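Local coordinates for Rbstp0775 protein (Geobacillus stearothermophilus, PDB 1RZ3) that is of unknown function but belongs to the phosphoribulokinase/uridine kinase family and probably binds ATP and acts as a kinase, at residues F9-I14 / S43-E48. Sequence-based numbering, arbitrary orientation.
Sequences FLCKTI and SQTLRE
Cys-11 and Ile-14 pack against Thr-45 and Leu-46 in a small, apolar, buried contact between two helices, 3-15 and 35-48, that lie beside the central parallel sheet. No hydrogen bond crosses it. The segment axes approach to 10.1 Å and cross at -57°. Backbones come nearest at Cys-11 and Leu-46, whose CA atoms are 6.7 Å apart.

The thiol sulfur is the main point of touch. The CB of Cys-11 already points at helix 35-48, and with chi1 at -180° SG continues outward, away from its own backbone N. There it meets two methyl groups from neighbouring residues. Leu-46 CD2 is the nearer, 3.5 Å from Cys-11 SG. Thr-45 CG2 is 3.9 Å from the same sulfur. Leu-46 does not set out straight at the partner helix, but its CD2 branch reaches across. One turn beyond Cys-11, Ile-14 offers its CG2 methyl to the same branch, at 4.3 Å from Leu-46 CD2. Leu-46 CD2 therefore meets both Cys-11 and Ile-14, the sulfur more closely.

The chain has the fold of P-loop kinases, with a parallel sheet in strand order 2-3-1-4-5. A probable Walker A loop runs into the start of helix 35-48, and this contact lies near the C-terminal end of that helix, away from the calcium site. Leu-42, one turn before Leu-46, extends the apolar surface to Leu-10, Cys-11 and Ile-14. On the sheet side, Leu-46 touches Val-53 and Met-129, and Ile-14 touches Met-127 and Phe-146, so both helices share the sheet as a floor.

Thr-45 turns its methyl to the sulfur, while its hydroxyl OG1 is hydrogen-bonded to Gln-41 O, one turn back in its own helix.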
ATOM      1  N   PHE A   9       7.795  10.195  15.651  1.00 29.10           N
ATOM      2  CA  PHE A   9       6.523  10.288  16.353  1.00 28.68           C
ATOM      3  C   PHE A   9       5.576   9.203  15.839  1.00 26.14           C
ATOM      4  O   PHE A   9       4.824   8.606  16.607  1.00 24.53           O
ATOM      5  CB  PHE A   9       5.883  11.662  16.149  1.00 32.26           C
ATOM      6  CG  PHE A   9       4.624  11.860  16.943  1.00 36.37           C
ATOM      7  CD1 PHE A   9       4.674  11.981  18.330  1.00 38.93           C
ATOM      8  CD2 PHE A   9       3.385  11.883  16.312  1.00 37.03           C
ATOM      9  CE1 PHE A   9       3.503  12.118  19.077  1.00 40.31           C
ATOM     10  CE2 PHE A   9       2.211  12.019  17.050  1.00 39.02           C
ATOM     11  CZ  PHE A   9       2.270  12.135  18.435  1.00 39.24           C
ATOM     12  N   LEU A  10       5.614   8.953  14.534  1.00 23.40           N
ATOM     13  CA  LEU A  10       4.761   7.934  13.940  1.00 22.40           C
ATOM     14  C   LEU A  10       5.166   6.564  14.480  1.00 21.82           C
ATOM     15  O   LEU A  10       4.316   5.725  14.785  1.00 17.38           O
ATOM     16  CB  LEU A  10       4.881   7.965  12.414  1.00 25.02           C
ATOM     17  CG  LEU A  10       4.048   6.961  11.616  1.00 24.28           C
ATOM     18  CD1 LEU A  10       2.584   7.047  12.018  1.00 26.77           C
ATOM     19  CD2 LEU A  10       4.207   7.249  10.130  1.00 26.41           C
ATOM     20  N   CYS A  11       6.470   6.347  14.609  1.00 20.40           N
ATOM     21  CA  CYS A  11       6.970   5.083  15.134  1.00 23.39           C
ATOM     22  C   CYS A  11       6.454   4.896  16.564  1.00 21.76           C
ATOM     23  O   CYS A  11       5.977   3.818  16.927  1.00 20.56           O
ATOM     24  CB  CYS A  11       8.501   5.074  15.111  1.00 26.51           C
ATOM     25  SG  CYS A  11       9.253   3.557  15.734  1.00 33.71           S
ATOM     26  N   LYS A  12       6.538   5.953  17.369  1.00 22.12           N
ATOM     27  CA  LYS A  12       6.066   5.901  18.754  1.00 22.29           C
ATOM     28  C   LYS A  12       4.576   5.569  18.779  1.00 20.02           C
ATOM     29  O   LYS A  12       4.116   4.747  19.573  1.00 18.76           O
ATOM     30  CB  LYS A  12       6.297   7.247  19.445  1.00 26.92           C
ATOM     31  CG  LYS A  12       5.953   7.243  20.925  1.00 34.40           C
ATOM     32  CD  LYS A  12       5.963   8.648  21.510  1.00 40.24           C
ATOM     33  CE  LYS A  12       4.848   9.497  20.915  1.00 45.01           C
ATOM     34  NZ  LYS A  12       3.505   8.877  21.133  1.00 48.23           N
ATOM     35  N   THR A  13       3.823   6.220  17.903  1.00 18.33           N
ATOM     36  CA  THR A  13       2.385   5.990  17.806  1.00 17.42           C
ATOM     37  C   THR A  13       2.106   4.520  17.491  1.00 18.12           C
ATOM     38  O   THR A  13       1.229   3.898  18.092  1.00 16.63           O
ATOM     39  CB  THR A  13       1.777   6.883  16.701  1.00 19.07           C
ATOM     40  OG1 THR A  13       1.923   8.258  17.083  1.00 18.18           O
ATOM     41  CG2 THR A  13       0.297   6.572  16.496  1.00 18.03           C
ATOM     42  N   ILE A  14       2.864   3.969  16.549  1.00 16.73           N
ATOM     43  CA  ILE A  14       2.699   2.578  16.150  1.00 16.73           C
ATOM     44  C   ILE A  14       3.058   1.622  17.283  1.00 17.37           C
ATOM     45  O   ILE A  14       2.385   0.608  17.489  1.00 17.13           O
ATOM     46  CB  ILE A  14       3.548   2.273  14.886  1.00 15.98           C
ATOM     47  CG1 ILE A  14       2.895   2.944  13.670  1.00 16.16           C
ATOM     48  CG2 ILE A  14       3.677   0.761  14.670  1.00 15.80           C
ATOM     49  CD1 ILE A  14       3.761   2.953  12.418  1.00 16.70           C
ATOM     50  N   SER A  43       9.955   1.184   8.702  1.00 22.32           N
ATOM     51  CA  SER A  43      10.228  -0.215   9.001  1.00 23.20           C
ATOM     52  C   SER A  43      11.634  -0.368   9.578  1.00 24.02           C
ATOM     53  O   SER A  43      11.862  -1.174  10.479  1.00 20.03           O
ATOM     54  CB  SER A  43      10.079  -1.074   7.739  1.00 24.83           C
ATOM     55  OG  SER A  43      11.000  -0.675   6.739  1.00 27.64           O
ATOM     56  N   GLN A  44      12.572   0.413   9.053  1.00 24.31           N
ATOM     57  CA  GLN A  44      13.949   0.370   9.527  1.00 27.65           C
ATOM     58  C   GLN A  44      14.018   0.789  10.996  1.00 23.52           C
ATOM     59  O   GLN A  44      14.639   0.121  11.819  1.00 23.10           O
ATOM     60  CB  GLN A  44      14.822   1.301   8.677  1.00 32.12           C
ATOM     61  CG  GLN A  44      16.307   1.219   8.983  1.00 40.73           C
ATOM     62  CD  GLN A  44      16.843  -0.197   8.876  1.00 45.68           C
ATOM     63  OE1 GLN A  44      16.499  -1.065   9.679  1.00 49.28           O
ATOM     64  NE2 GLN A  44      17.687  -0.439   7.877  1.00 48.86           N
ATOM     65  N   THR A  45      13.377   1.905  11.315  1.00 22.55           N
ATOM     66  CA  THR A  45      13.357   2.414  12.682  1.00 22.83           C
ATOM     67  C   THR A  45      12.711   1.406  13.639  1.00 22.17           C
ATOM     68  O   THR A  45      13.177   1.211  14.768  1.00 20.79           O
ATOM     69  CB  THR A  45      12.590   3.744  12.743  1.00 24.70           C
ATOM     70  OG1 THR A  45      13.135   4.648  11.770  1.00 28.81           O
ATOM     71  CG2 THR A  45      12.706   4.369  14.121  1.00 24.85           C
ATOM     72  N   LEU A  46      11.640   0.760  13.185  1.00 18.80           N
ATOM     73  CA  LEU A  46      10.951  -0.230  14.009  1.00 18.62           C
ATOM     74  C   LEU A  46      11.854  -1.420  14.311  1.00 18.92           C
ATOM     75  O   LEU A  46      11.894  -1.915  15.443  1.00 17.85           O
ATOM     76  CB  LEU A  46       9.664  -0.697  13.308  1.00 20.28           C
ATOM     77  CG  LEU A  46       8.520   0.329  13.307  1.00 21.48           C
ATOM     78  CD1 LEU A  46       7.433  -0.095  12.337  1.00 20.47           C
ATOM     79  CD2 LEU A  46       7.954   0.466  14.718  1.00 22.91           C
ATOM     80  N   ARG A  47      12.592  -1.880  13.306  1.00 18.79           N
ATOM     81  CA  ARG A  47      13.494  -3.012  13.504  1.00 19.80           C
ATOM     82  C   ARG A  47      14.540  -2.696  14.568  1.00 22.14           C
ATOM     83  O   ARG A  47      14.913  -3.558  15.362  1.00 20.57           O
ATOM     84  CB  ARG A  47      14.184  -3.377  12.191  1.00 20.34           C
ATOM     85  CG  ARG A  47      13.233  -3.940  11.146  1.00 19.88           C
ATOM     86  CD  ARG A  47      13.964  -4.298   9.859  1.00 21.15           C
ATOM     87  NE  ARG A  47      13.032  -4.806   8.860  1.00 19.34           N
ATOM     88  CZ  ARG A  47      12.725  -4.169   7.736  1.00 21.99           C
ATOM     89  NH1 ARG A  47      13.289  -3.001   7.462  1.00 20.58           N
ATOM     90  NH2 ARG A  47      11.834  -4.689   6.902  1.00 22.75           N
ATOM     91  N   GLU A  48      15.006  -1.456  14.586  1.00 25.08           N
ATOM     92  CA  GLU A  48      16.001  -1.053  15.564  1.00 28.56           C
ATOM     93  C   GLU A  48      15.380  -0.980  16.954  1.00 28.64           C
ATOM     94  O   GLU A  48      16.091  -0.971  17.956  1.00 27.73           O
ATOM     95  CB  GLU A  48      16.621   0.281  15.147  1.00 31.55           C
ATOM     96  CG  GLU A  48      17.275   0.183  13.774  1.00 38.00           C
ATOM     97  CD  GLU A  48      17.896   1.477  13.304  1.00 42.92           C
ATOM     98  OE1 GLU A  48      17.168   2.492  13.211  1.00 45.70           O
ATOM     99  OE2 GLU A  48      19.114   1.474  13.019  1.00 44.20           O
TER